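Local coordinates for protein glutamate racemase (Campylobacter jejuni, PDB 3UHF) that belongs to the Asp/Glu/hydantoin racemase family of two-lobed alpha/beta proteins and holds D-glutamic acid in a pocket lined by loops of both lobes, at residues F30-G35 with A59-G64; L136-K141 with D198-A203; G167-M172 with T205-L210; A186-F191 with S215-D220. One frame throughout, in Å; residues are numbered along the deposited sequence. Where two conformers were deposited one is given.

Contact 1. Residues F30-G35 with A59-G64; sequences FDSGVG and ARVPYG. With DGL (D-glutamic acid), chain C.
S32 and V61 mark the closest approach of the two backbones, their CA atoms 5.4 Å apart where the loop leaving strand 26-31 passes the loop between strand 51-56 and helix 68-82. The peptide bond between V61 and P62 is cis, and just past it the backbone nitrogens of Y63 and G64 both turn toward the bound D-glutamic acid. Within 30-35, the carboxylate of D31 closes an Asx turn by accepting the N-H of G33 on OD2, from above the carboxylate plane.

The carbonyl of S32 rests on the V61 side chain, with S32 O 3.3 Å from V61 CB. S32 CB sits over the middle of the Y63 ring, 3.6 Å from its centroid and 9° off the normal, a CH-pi contact. F30 approaches Y63 from the opposite direction and presents its ring edge, at CZ, to the Y63 hydroxyl, which is itself hydrogen-bonded to D57. With chi1 of S32 at 61°, OG lies between the backbone N and the carbonyl carbon and faces the ligand. S32 OG donates to OE1 of D-glutamic acid at 2.6 Å and accepts from the ligand N at 3.1 Å. Y63 N gives OE1 a second, nearly straight bond of 2.7 Å (176°), while G64 N binds OE2 at 2.8 Å. Two donors grip OE1, and with the G64 N bond to OE2 they probably set the rotation of the side-chain carboxylate.

Such loops, leaving the C-terminal ends of neighbouring parallel strands, form one wall of the glutamate racemase ligand pocket.

Contact 2. Residues L136-K141 with D198-A203; sequences LVIATK and DALILA
L136 and L200 lie side by side on one face of the parallel sheet, L136 CD2 meeting L200 CD1 at 3.6 Å. The CD1 branch of L200 also reaches I138, 3.9 Å from its CG1. V137 and I201 run alongside each other on the reverse face, and V137 CG1 extends to the A203 CB.

Alternate residues of strand 135-139 tie these rows together. L136 N donates to A199 O at 2.9 Å, and L136 O accepts from I201 N at 2.8 Å. I138 N reaches I201 O over a longer 3.3 Å, still nearly straight at 172°. The next bond, from A203 N to I138 O, is weak, with L202 at the centre of an inverse gamma turn. Beyond it a water accepts from T140 N and donates to A203 O at 2.7 Å.

Farther out, helix 211-218 packs over L136 and L200 through F218, and helix 148-155 covers V137 and I201 through Y149. The other edge of strand 135-139 pairs with strand 161-165.

Main-chain bonding thus sets the register, while buried aliphatic groups fill both faces. Past the weak bond a water bridges T140, a residue of the ligand pocket, to A203.

Contact 3. Residues G167-M172 with T205-L210; sequences GLFVPM and THFPLL. With DGL (D-glutamic acid), chain C.
F169 directs the edge of its ring at the face of F207, an edge-to-face pair with centroids 5.5 Å apart and planes at 80°. The base of the same side chain is pressed on the F207 rim, F169 CB lying 3.4 Å from F207 CE1. Over a face of the F169 ring comes the CD1 methyl of L210, 4.0 Å from the centroid in a CH-pi contact, so that F169 is held at its edge and on a face by the 3-10 segment 207-210.

V170, the next residue, splits its two branches. With CG1 anti to the backbone N (chi1 166°), that methyl lies over the H206 imidazole, 3.9 Å from its centroid and offset toward the rim. CG2 turns instead to F207 CE1, 4.2 Å away, and to the aliphatic part of D-glutamic acid. The imidazole is fixed at both nitrogens: NE2 is hydrogen-bonded to E174, and ND1 shares a 3.0 Å hydrogen bond with T205 OG1. T205 in turn holds the ligand, its backbone N donating to the ligand O at 2.9 Å and its OG1 accepting from the ligand N.

F169 also packs against A186 and F191 of helix 181-191 and makes an edge-to-face pair with Y190, while F207 lies against I138 of strand 135-139. The short helix 169-174 is therefore wedged between helix 181-191 and the loop that leads from strand 199-202 into helix 211-218.

Contact 4. Residues A186-F191 with S215-D220; sequences AMEYYF and SKYFGD
An aromatic cluster of F191, Y217 and F218 joins the C-terminal parts of helices 181-191 and 211-218, two helices that pack beside each other on the L136 and L200 face of the four-stranded parallel sheet.

F218 brings the tip of its ring, CZ, over the centre of the F191 ring, with F218 CZ 3.6 Å from F191 CD1. The two planes are inclined at 50°, one ring leaning across the other. Y217 meets F191 in a similar oblique fashion, its CE2 3.6 Å from F191 CD1 and the planes 46° apart. CB of Y190 touches the other face of F191, which is thus enclosed on both sides.

M187 slides along Y217 in the reverse direction. Its CB sits over the tyrosine ring, 4.2 Å from the centroid. The sulfur, farther along the side chain, lies obliquely to that ring at 4.8 Å from the centroid in a Met-aromatic contact, and M187 SD is 3.8 Å from Y217 CB. A bend at chi3 (-64°) folds the terminal CE back to the tyrosine, near CB and CD1. At the ring edge E188 contributes its CG, 4.1 Å from Y217 CE1, while its carboxylate is hydrogen-bonded to Q184 of its own helix.

Across the two segments the contacts are van der Waals and ring contacts, with the Y217 hydroxyl also lying against F191 CB. The helices are consequently joined here by largely apolar packing, and even E188 takes part through the aliphatic portion of its side chain.

How the contacts relate
Contacts 1 and 3 face each other across D-glutamic acid, their centres about 12 Å apart, and also touch directly, G35 CA lying 3.4 Å from H206 CE1. Contact 2 carries the sheet of the second lobe toward the same pocket: T140 CB meets G64 CA of contact 1 at 3.6 Å, and L202 CB lies 4.0 Å from F207 CB of contact 3. Contact 4 is remote from the ligand loops of contact 1, with nearest atoms about 11 Å apart. It packs on contact 2, where F191 CE2 is 3.8 Å from I138 CG2, and reaches contact 3 through a probable hydrogen bond of 3.0 Å between Y190 OH and L168 N.

Contact 1. Residues F30-G35 with A59-G64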
loop_
_atom_site.group_PDB
_atom_site.type_symbol
_atom_site.label_atom_id
_atom_site.label_comp_id
_atom_site.label_asym_id
_atom_site.label_seq_id
_atom_site.Cartn_x
_atom_site.Cartn_y
_atom_site.Cartn_z
ATOM N N PHE A 30 6.936 5.705 -2.351
ATOM C CA PHE A 30 6.289 6.850 -1.723
ATOM C C PHE A 30 5.074 6.441 -0.892
ATOM O O PHE A 30 4.265 5.614 -1.320
ATOM C CB PHE A 30 5.841 7.878 -2.765
ATOM C CG PHE A 30 4.986 8.981 -2.177
ATOM C CD1 PHE A 30 5.537 9.895 -1.295
ATOM C CD2 PHE A 30 3.637 9.071 -2.473
ATOM C CE1 PHE A 30 4.749 10.902 -0.722
ATOM C CE2 PHE A 30 2.849 10.067 -1.913
ATOM C CZ PHE A 30 3.413 10.987 -1.042
ATOM N N ASP A 31 4.929 7.047 0.286
ATOM C CA ASP A 31 3.711 6.876 1.058
ATOM C C ASP A 31 3.348 8.186 1.760
ATOM O O ASP A 31 4.186 9.072 1.902
ATOM C CB ASP A 31 3.857 5.755 2.085
ATOM C CG ASP A 31 2.589 5.549 2.905
ATOM O OD1 ASP A 31 1.522 5.319 2.294
ATOM O OD2 ASP A 31 2.658 5.646 4.147
ATOM N N SER A 32 2.098 8.308 2.180
ATOM C CA SER A 32 1.666 9.494 2.918
ATOM C C SER A 32 2.390 9.612 4.251
ATOM O O SER A 32 2.547 10.706 4.780
ATOM C CB SER A 32 0.155 9.459 3.153
ATOM O OG SER A 32 -0.208 8.326 3.934
ATOM N N GLY A 33 2.838 8.489 4.803
ATOM C CA GLY A 33 3.506 8.536 6.096
ATOM C C GLY A 33 4.313 7.295 6.411
ATOM O O GLY A 33 5.173 6.904 5.625
ATOM N N VAL A 34 4.023 6.667 7.550
ATOM C CA VAL A 34 4.766 5.479 7.973
ATOM C C VAL A 34 4.097 4.176 7.565
ATOM O O VAL A 34 4.749 3.135 7.560
ATOM C CB VAL A 34 4.954 5.418 9.499
ATOM C CG1 VAL A 34 5.678 6.650 9.981
ATOM C CG2 VAL A 34 3.592 5.250 10.188
ATOM N N GLY A 35 2.803 4.224 7.242
ATOM C CA GLY A 35 2.066 3.018 6.907
ATOM C C GLY A 35 2.701 2.253 5.765
ATOM O O GLY A 35 2.727 1.016 5.768
ATOM N N ALA A 59 4.658 14.976 7.590
ATOM C CA ALA A 59 4.248 16.296 8.073
ATOM C C ALA A 59 2.776 16.543 7.768
ATOM O O ALA A 59 2.110 17.292 8.471
ATOM C CB ALA A 59 5.105 17.402 7.447
ATOM N N ARG A 60 2.265 15.914 6.710
ATOM C CA ARG A 60 0.917 16.236 6.251
ATOM C C ARG A 60 -0.074 15.071 6.326
ATOM O O ARG A 60 -1.262 15.245 6.058
ATOM C CB ARG A 60 0.976 16.840 4.838
ATOM C CG ARG A 60 1.911 18.037 4.763
ATOM C CD ARG A 60 1.855 18.769 3.428
ATOM N NE ARG A 60 2.342 17.929 2.341
ATOM C CZ ARG A 60 2.771 18.408 1.177
ATOM N NH1 ARG A 60 2.779 19.723 0.956
ATOM N NH2 ARG A 60 3.203 17.575 0.241
ATOM N N VAL A 61 0.426 13.894 6.700
ATOM C CA VAL A 61 -0.374 12.673 6.821
ATOM C C VAL A 61 -1.496 12.922 7.862
ATOM O O VAL A 61 -1.296 13.680 8.824
ATOM C CB VAL A 61 0.557 11.494 7.238
ATOM C CG1 VAL A 61 1.030 11.654 8.682
ATOM C CG2 VAL A 61 -0.092 10.106 7.016
ATOM N N PRO A 62 -2.688 12.325 7.671
ATOM C CA PRO A 62 -3.147 11.392 6.641
ATOM C C PRO A 62 -3.695 12.065 5.391
ATOM O O PRO A 62 -4.095 13.228 5.431
ATOM C CB PRO A 62 -4.300 10.672 7.344
ATOM C CG PRO A 62 -4.936 11.768 8.144
ATOM C CD PRO A 62 -3.752 12.578 8.669
ATOM N N TYR A 63 -3.733 11.304 4.303
ATOM C CA TYR A 63 -4.345 11.728 3.041
ATOM C C TYR A 63 -5.778 11.188 2.930
ATOM O O TYR A 63 -6.612 11.730 2.197
ATOM C CB TYR A 63 -3.542 11.184 1.838
ATOM C CG TYR A 63 -2.182 11.811 1.557
ATOM C CD1 TYR A 63 -1.600 12.718 2.431
ATOM C CD2 TYR A 63 -1.481 11.490 0.389
ATOM C CE1 TYR A 63 -0.351 13.282 2.155
ATOM C CE2 TYR A 63 -0.240 12.043 0.111
ATOM C CZ TYR A 63 0.324 12.936 0.988
ATOM O OH TYR A 63 1.558 13.492 0.703
ATOM N N GLY A 64 -6.054 10.120 3.672
ATOM C CA GLY A 64 -7.269 9.342 3.498
ATOM C C GLY A 64 -8.563 10.039 3.866
ATOM O O GLY A 64 -9.635 9.558 3.529
HETATM N N DGL C . -1.322 5.500 3.322
HETATM C CA DGL C . -2.782 5.616 3.391
HETATM C C DGL C . -3.436 4.523 2.561
HETATM O O DGL C . -2.814 3.497 2.255
HETATM C CB DGL C . -3.271 5.508 4.835
HETATM C CG DGL C . -2.883 6.708 5.696
HETATM C CD DGL C . -3.458 7.988 5.127
HETATM O OE1 DGL C . -2.692 8.771 4.521
HETATM O OE2 DGL C . -4.686 8.189 5.251
HETATM O OXT DGL C . -4.605 4.638 2.218
#

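Contact 2. Residues L136-K141 with D198-A203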
loop_
_atom_site.group_PDB
_atom_site.type_symbol
_atom_site.label_atom_id
_atom_site.label_comp_id
_atom_site.label_asym_id
_atom_site.label_seq_id
_atom_site.Cartn_x
_atom_site.Cartn_y
_atom_site.Cartn_z
ATOM N N LEU A 136 -14.831 -8.196 0.428
ATOM C CA LEU A 136 -14.959 -6.989 1.241
ATOM C C LEU A 136 -13.690 -6.162 1.041
ATOM O O LEU A 136 -12.577 -6.658 1.239
ATOM C CB LEU A 136 -15.138 -7.343 2.717
ATOM C CG LEU A 136 -15.052 -6.140 3.670
ATOM C CD1 LEU A 136 -16.106 -5.113 3.286
ATOM C CD2 LEU A 136 -15.222 -6.610 5.116
ATOM N N VAL A 137 -13.855 -4.923 0.589
ATOM C CA VAL A 137 -12.728 -4.016 0.456
ATOM C C VAL A 137 -12.795 -3.040 1.622
ATOM O O VAL A 137 -13.819 -2.396 1.812
ATOM C CB VAL A 137 -12.826 -3.197 -0.834
ATOM C CG1 VAL A 137 -11.627 -2.267 -0.955
ATOM C CG2 VAL A 137 -12.908 -4.132 -2.046
ATOM N N ILE A 138 -11.734 -2.957 2.421
ATOM C CA ILE A 138 -11.697 -1.949 3.494
ATOM C C ILE A 138 -10.547 -0.992 3.233
ATOM O O ILE A 138 -9.477 -1.412 2.800
ATOM C CB ILE A 138 -11.603 -2.577 4.906
ATOM C CG1 ILE A 138 -10.372 -3.495 5.023
ATOM C CG2 ILE A 138 -12.909 -3.309 5.220
ATOM C CD1 ILE A 138 -10.056 -3.959 6.474
ATOM N N ALA A 139 -10.764 0.300 3.495
ATOM C CA ALA A 139 -9.806 1.305 3.077
ATOM C C ALA A 139 -10.159 2.628 3.724
ATOM O O ALA A 139 -11.113 2.709 4.485
ATOM C CB ALA A 139 -9.824 1.456 1.540
ATOM N N THR A 140 -9.405 3.668 3.393
ATOM C CA THR A 140 -9.743 5.016 3.867
ATOM C C THR A 140 -11.006 5.507 3.168
ATOM O O THR A 140 -11.417 4.931 2.171
ATOM C CB THR A 140 -8.626 6.033 3.551
ATOM O OG1 THR A 140 -8.471 6.150 2.128
ATOM C CG2 THR A 140 -7.292 5.614 4.195
ATOM N N LYS A 141 -11.613 6.571 3.693
ATOM C CA LYS A 141 -12.772 7.181 3.039
ATOM C C LYS A 141 -12.461 7.616 1.610
ATOM O O LYS A 141 -13.263 7.408 0.702
ATOM C CB LYS A 141 -13.273 8.391 3.837
ATOM C CG LYS A 141 -14.075 8.022 5.074
ATOM C CD LYS A 141 -14.786 9.238 5.670
ATOM C CE LYS A 141 -15.616 8.847 6.893
ATOM N NZ LYS A 141 -16.275 10.024 7.546
ATOM N N ASP A 198 -15.339 -13.924 1.383
ATOM C CA ASP A 198 -14.364 -14.920 0.974
ATOM C C ASP A 198 -12.974 -14.310 0.859
ATOM O O ASP A 198 -11.966 -14.993 1.078
ATOM C CB ASP A 198 -14.790 -15.570 -0.345
ATOM C CG ASP A 198 -16.103 -16.319 -0.213
ATOM O OD1 ASP A 198 -16.113 -17.361 0.475
ATOM O OD2 ASP A 198 -17.125 -15.865 -0.783
ATOM N N ALA A 199 -12.920 -13.025 0.512
ATOM C CA ALA A 199 -11.655 -12.296 0.487
ATOM C C ALA A 199 -11.809 -10.917 1.116
ATOM O O ALA A 199 -12.790 -10.220 0.871
ATOM C CB ALA A 199 -11.133 -12.159 -0.929
ATOM N N LEU A 200 -10.821 -10.530 1.914
ATOM C CA LEU A 200 -10.800 -9.183 2.505
ATOM C C LEU A 200 -9.599 -8.448 1.931
ATOM O O LEU A 200 -8.450 -8.841 2.168
ATOM C CB LEU A 200 -10.661 -9.296 4.018
ATOM C CG LEU A 200 -10.499 -7.990 4.805
ATOM C CD1 LEU A 200 -11.726 -7.120 4.636
ATOM C CD2 LEU A 200 -10.264 -8.310 6.272
ATOM N N ILE A 201 -9.845 -7.414 1.133
ATOM C CA ILE A 201 -8.728 -6.664 0.588
ATOM C C ILE A 201 -8.271 -5.627 1.614
ATOM O O ILE A 201 -9.035 -4.732 2.000
ATOM C CB ILE A 201 -9.054 -5.969 -0.746
ATOM C CG1 ILE A 201 -9.594 -6.991 -1.767
ATOM C CG2 ILE A 201 -7.787 -5.332 -1.290
ATOM C CD1 ILE A 201 -9.870 -6.402 -3.157
ATOM N N LEU A 202 -7.028 -5.755 2.061
ATOM C CA LEU A 202 -6.471 -4.786 3.002
ATOM C C LEU A 202 -6.003 -3.571 2.208
ATOM O O LEU A 202 -4.800 -3.394 1.961
ATOM C CB LEU A 202 -5.304 -5.413 3.761
ATOM C CG LEU A 202 -5.644 -6.696 4.529
ATOM C CD1 LEU A 202 -4.402 -7.262 5.183
ATOM C CD2 LEU A 202 -6.717 -6.434 5.588
ATOM N N ALA A 203 -6.964 -2.756 1.780
ATOM C CA ALA A 203 -6.691 -1.701 0.811
ATOM C C ALA A 203 -6.221 -0.419 1.485
ATOM O O ALA A 203 -6.694 0.679 1.159
ATOM C CB ALA A 203 -7.945 -1.434 -0.042
HETATM O O HOH W 1 -6.903 3.359 1.699
#

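Contact 3. Residues G167-M172 with T205-L210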
loop_
_atom_site.group_PDB
_atom_site.type_symbol
_atom_site.label_atom_id
_atom_site.label_comp_id
_atom_site.label_asym_id
_atom_site.label_seq_id
_atom_site.Cartn_x
_atom_site.Cartn_y
_atom_site.Cartn_z
ATOM N N GLY A 167 -12.058 4.027 8.621
ATOM C CA GLY A 167 -11.069 5.076 8.774
ATOM C C GLY A 167 -10.267 5.091 10.060
ATOM O O GLY A 167 -9.080 5.443 10.053
ATOM N N LEU A 168 -10.899 4.692 11.158
ATOM C CA LEU A 168 -10.255 4.756 12.468
ATOM C C LEU A 168 -9.110 3.762 12.593
ATOM O O LEU A 168 -8.254 3.904 13.461
ATOM C CB LEU A 168 -11.262 4.515 13.593
ATOM C CG LEU A 168 -11.674 5.747 14.402
ATOM C CD1 LEU A 168 -10.455 6.473 14.937
ATOM C CD2 LEU A 168 -12.496 6.688 13.554
ATOM N N PHE A 169 -9.095 2.745 11.734
ATOM C CA PHE A 169 -8.017 1.766 11.787
ATOM C C PHE A 169 -6.653 2.440 11.605
ATOM O O PHE A 169 -5.667 2.008 12.188
ATOM C CB PHE A 169 -8.180 0.672 10.722
ATOM C CG PHE A 169 -9.282 -0.326 11.000
ATOM C CD1 PHE A 169 -9.652 -1.243 10.005
ATOM C CD2 PHE A 169 -9.924 -0.379 12.222
ATOM C CE1 PHE A 169 -10.651 -2.175 10.240
ATOM C CE2 PHE A 169 -10.924 -1.323 12.470
ATOM C CZ PHE A 169 -11.288 -2.217 11.461
ATOM N N VAL A 170 -6.599 3.497 10.796
ATOM C CA VAL A 170 -5.330 4.176 10.531
ATOM C C VAL A 170 -4.715 4.762 11.811
ATOM O O VAL A 170 -3.599 4.387 12.180
ATOM C CB VAL A 170 -5.446 5.254 9.407
ATOM C CG1 VAL A 170 -4.216 6.174 9.407
ATOM C CG2 VAL A 170 -5.655 4.595 8.028
ATOM N N PRO A 171 -5.434 5.667 12.505
ATOM C CA PRO A 171 -4.806 6.190 13.730
ATOM C C PRO A 171 -4.644 5.149 14.842
ATOM O O PRO A 171 -3.736 5.298 15.655
ATOM C CB PRO A 171 -5.758 7.320 14.171
ATOM C CG PRO A 171 -7.060 7.028 13.502
ATOM C CD PRO A 171 -6.681 6.386 12.181
ATOM N N MET A 172 -5.508 4.134 14.902
ATOM C CA MET A 172 -5.326 3.068 15.889
ATOM C C MET A 172 -4.001 2.340 15.679
ATOM O O MET A 172 -3.259 2.108 16.636
ATOM C CB MET A 172 -6.500 2.085 15.876
ATOM C CG MET A 172 -7.767 2.734 16.421
ATOM S SD MET A 172 -9.235 1.699 16.290
ATOM C CE MET A 172 -9.064 0.724 17.796
ATOM N N THR A 205 -2.352 0.980 3.619
ATOM C CA THR A 205 -1.001 0.615 4.040
ATOM C C THR A 205 -0.950 0.137 5.497
ATOM O O THR A 205 -0.124 -0.700 5.853
ATOM C CB THR A 205 -0.027 1.808 3.909
ATOM O OG1 THR A 205 -0.586 2.952 4.571
ATOM C CG2 THR A 205 0.231 2.140 2.448
ATOM N N HIS A 206 -1.835 0.676 6.335
ATOM C CA HIS A 206 -1.771 0.388 7.765
ATOM C C HIS A 206 -2.381 -0.952 8.124
ATOM O O HIS A 206 -2.122 -1.493 9.201
ATOM C CB HIS A 206 -2.503 1.478 8.575
ATOM C CG HIS A 206 -1.818 2.810 8.560
ATOM N ND1 HIS A 206 -1.431 3.436 7.396
ATOM C CD2 HIS A 206 -1.484 3.651 9.573
ATOM C CE1 HIS A 206 -0.868 4.599 7.690
ATOM N NE2 HIS A 206 -0.885 4.750 9.003
ATOM N N PHE A 207 -3.206 -1.493 7.237
ATOM C CA PHE A 207 -4.051 -2.607 7.647
ATOM C C PHE A 207 -3.364 -3.966 7.866
ATOM O O PHE A 207 -3.892 -4.782 8.628
ATOM C CB PHE A 207 -5.296 -2.758 6.757
ATOM C CG PHE A 207 -6.249 -1.566 6.797
ATOM C CD1 PHE A 207 -6.012 -0.454 7.611
ATOM C CD2 PHE A 207 -7.398 -1.586 6.022
ATOM C CE1 PHE A 207 -6.895 0.634 7.612
ATOM C CE2 PHE A 207 -8.286 -0.530 6.021
ATOM C CZ PHE A 207 -8.043 0.594 6.818
ATOM N N PRO A 208 -2.207 -4.228 7.210
ATOM C CA PRO A 208 -1.544 -5.491 7.560
ATOM C C PRO A 208 -1.200 -5.626 9.052
ATOM O O PRO A 208 -1.088 -6.746 9.558
ATOM C CB PRO A 208 -0.264 -5.460 6.702
ATOM C CG PRO A 208 -0.693 -4.766 5.455
ATOM C CD PRO A 208 -1.624 -3.644 5.979
ATOM N N LEU A 209 -1.044 -4.504 9.750
ATOM C CA LEU A 209 -0.706 -4.545 11.175
ATOM C C LEU A 209 -1.880 -5.109 11.981
ATOM O O LEU A 209 -1.713 -5.544 13.121
ATOM C CB LEU A 209 -0.328 -3.145 11.690
ATOM C CG LEU A 209 1.086 -2.600 11.427
ATOM C CD1 LEU A 209 2.140 -3.433 12.146
ATOM C CD2 LEU A 209 1.389 -2.511 9.929
ATOM N N LEU A 210 -3.068 -5.082 11.378
ATOM C CA LEU A 210 -4.283 -5.587 12.007
ATOM C C LEU A 210 -4.690 -6.938 11.440
ATOM O O LEU A 210 -5.770 -7.451 11.745
ATOM C CB LEU A 210 -5.434 -4.610 11.767
ATOM C CG LEU A 210 -5.217 -3.183 12.252
ATOM C CD1 LEU A 210 -6.469 -2.355 12.028
ATOM C CD2 LEU A 210 -4.825 -3.155 13.734
HETATM N N DGL C . -1.322 5.500 3.322
HETATM C CA DGL C . -2.782 5.616 3.391
HETATM C C DGL C . -3.436 4.523 2.561
HETATM O O DGL C . -2.814 3.497 2.255
HETATM C CB DGL C . -3.271 5.508 4.835
HETATM C CG DGL C . -2.883 6.708 5.696
HETATM C CD DGL C . -3.458 7.988 5.127
HETATM O OE1 DGL C . -2.692 8.771 4.521
HETATM O OE2 DGL C . -4.686 8.189 5.251
HETATM O OXT DGL C . -4.605 4.638 2.218
#

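Contact 4. Residues A186-F191 with S215-D220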
loop_
_atom_site.group_PDB
_atom_site.type_symbol
_atom_site.label_atom_id
_atom_site.label_comp_id
_atom_site.label_asym_id
_atom_site.label_seq_id
_atom_site.Cartn_x
_atom_site.Cartn_y
_atom_site.Cartn_z
ATOM N N ALA A 186 -13.945 -1.546 17.590
ATOM C CA ALA A 186 -13.869 -0.872 16.295
ATOM C C ALA A 186 -14.319 -1.816 15.178
ATOM O O ALA A 186 -15.045 -1.430 14.262
ATOM C CB ALA A 186 -12.459 -0.415 16.028
ATOM N N MET A 187 -13.866 -3.055 15.257
ATOM C CA MET A 187 -14.258 -4.045 14.260
ATOM C C MET A 187 -15.766 -4.282 14.300
ATOM O O MET A 187 -16.417 -4.364 13.246
ATOM C CB MET A 187 -13.468 -5.338 14.441
ATOM C CG MET A 187 -12.009 -5.160 14.085
ATOM S SD MET A 187 -11.073 -6.714 13.978
ATOM C CE MET A 187 -11.169 -7.272 15.680
ATOM N N GLU A 188 -16.333 -4.352 15.501
ATOM C CA GLU A 188 -17.770 -4.547 15.633
ATOM C C GLU A 188 -18.518 -3.345 15.082
ATOM O O GLU A 188 -19.567 -3.490 14.449
ATOM C CB GLU A 188 -18.163 -4.839 17.081
ATOM C CG GLU A 188 -17.664 -6.195 17.557
ATOM C CD GLU A 188 -17.905 -6.449 19.035
ATOM O OE1 GLU A 188 -18.347 -5.521 19.757
ATOM O OE2 GLU A 188 -17.637 -7.586 19.479
ATOM N N TYR A 189 -17.955 -2.160 15.298
ATOM C CA TYR A 189 -18.550 -0.933 14.800
ATOM C C TYR A 189 -18.623 -0.932 13.279
ATOM O O TYR A 189 -19.681 -0.667 12.706
ATOM C CB TYR A 189 -17.748 0.276 15.289
ATOM C CG TYR A 189 -18.170 1.606 14.695
ATOM C CD1 TYR A 189 -19.292 2.276 15.165
ATOM C CD2 TYR A 189 -17.419 2.205 13.688
ATOM C CE1 TYR A 189 -19.669 3.502 14.636
ATOM C CE2 TYR A 189 -17.788 3.432 13.152
ATOM C CZ TYR A 189 -18.914 4.074 13.631
ATOM O OH TYR A 189 -19.283 5.291 13.107
ATOM N N TYR A 190 -17.507 -1.219 12.621
ATOM C CA TYR A 190 -17.490 -1.170 11.163
ATOM C C TYR A 190 -18.185 -2.370 10.530
ATOM O O TYR A 190 -18.775 -2.247 9.467
ATOM C CB TYR A 190 -16.065 -1.067 10.614
ATOM C CG TYR A 190 -15.443 0.292 10.834
ATOM C CD1 TYR A 190 -14.300 0.438 11.603
ATOM C CD2 TYR A 190 -16.030 1.428 10.298
ATOM C CE1 TYR A 190 -13.740 1.693 11.815
ATOM C CE2 TYR A 190 -15.482 2.688 10.503
ATOM C CZ TYR A 190 -14.339 2.812 11.260
ATOM O OH TYR A 190 -13.798 4.066 11.461
ATOM N N PHE A 191 -18.122 -3.524 11.183
ATOM C CA PHE A 191 -18.511 -4.764 10.507
ATOM C C PHE A 191 -19.847 -5.329 10.984
ATOM O O PHE A 191 -20.210 -6.458 10.656
ATOM C CB PHE A 191 -17.411 -5.810 10.673
ATOM C CG PHE A 191 -16.073 -5.388 10.125
ATOM C CD1 PHE A 191 -14.903 -5.756 10.776
ATOM C CD2 PHE A 191 -15.976 -4.641 8.954
ATOM C CE1 PHE A 191 -13.660 -5.380 10.280
ATOM C CE2 PHE A 191 -14.731 -4.268 8.442
ATOM C CZ PHE A 191 -13.566 -4.633 9.112
ATOM N N SER A 215 -8.269 -11.429 10.832
ATOM C CA SER A 215 -8.453 -12.838 10.478
ATOM C C SER A 215 -9.182 -13.584 11.592
ATOM O O SER A 215 -10.067 -14.397 11.330
ATOM C CB SER A 215 -7.108 -13.488 10.158
ATOM O OG SER A 215 -7.287 -14.814 9.701
ATOM N N LYS A 216 -8.831 -13.288 12.842
ATOM C CA LYS A 216 -9.510 -13.899 13.975
ATOM C C LYS A 216 -10.972 -13.457 14.028
ATOM O O LYS A 216 -11.855 -14.259 14.327
ATOM C CB LYS A 216 -8.788 -13.574 15.284
ATOM C CG LYS A 216 -9.433 -14.164 16.521
ATOM C CD LYS A 216 -8.683 -13.744 17.782
ATOM C CE LYS A 216 -9.410 -14.185 19.047
ATOM N NZ LYS A 216 -9.593 -15.662 19.096
ATOM N N TYR A 217 -11.224 -12.194 13.700
ATOM C CA TYR A 217 -12.590 -11.661 13.691
ATOM C C TYR A 217 -13.458 -12.383 12.660
ATOM O O TYR A 217 -14.570 -12.818 12.962
ATOM C CB TYR A 217 -12.594 -10.147 13.399
ATOM C CG TYR A 217 -13.984 -9.532 13.464
ATOM C CD1 TYR A 217 -14.541 -9.155 14.679
ATOM C CD2 TYR A 217 -14.752 -9.365 12.311
ATOM C CE1 TYR A 217 -15.810 -8.612 14.749
ATOM C CE2 TYR A 217 -16.031 -8.825 12.373
ATOM C CZ TYR A 217 -16.551 -8.448 13.597
ATOM O OH TYR A 217 -17.814 -7.913 13.676
ATOM N N PHE A 218 -12.944 -12.517 11.443
ATOM C CA PHE A 218 -13.745 -13.081 10.356
ATOM C C PHE A 218 -13.726 -14.610 10.294
ATOM O O PHE A 218 -14.691 -15.230 9.838
ATOM C CB PHE A 218 -13.337 -12.471 9.018
ATOM C CG PHE A 218 -13.849 -11.066 8.809
ATOM C CD1 PHE A 218 -15.211 -10.828 8.666
ATOM C CD2 PHE A 218 -12.969 -9.990 8.741
ATOM C CE1 PHE A 218 -15.684 -9.539 8.447
ATOM C CE2 PHE A 218 -13.433 -8.705 8.532
ATOM C CZ PHE A 218 -14.794 -8.477 8.387
ATOM N N GLY A 219 -12.638 -15.215 10.756
ATOM C CA GLY A 219 -12.525 -16.667 10.738
ATOM C C GLY A 219 -11.822 -17.174 9.491
ATOM O O GLY A 219 -11.479 -16.403 8.598
ATOM N N ASP A 220 -11.623 -18.485 9.416
ATOM C CA ASP A 220 -10.733 -19.051 8.401
ATOM C C ASP A 220 -11.325 -19.134 6.994
ATOM O O ASP A 220 -10.657 -19.592 6.072
ATOM C CB ASP A 220 -10.204 -20.423 8.843
ATOM C CG ASP A 220 -11.309 -21.356 9.295
ATOM O OD1 ASP A 220 -12.488 -21.081 8.987
ATOM O OD2 ASP A 220 -10.999 -22.372 9.956
#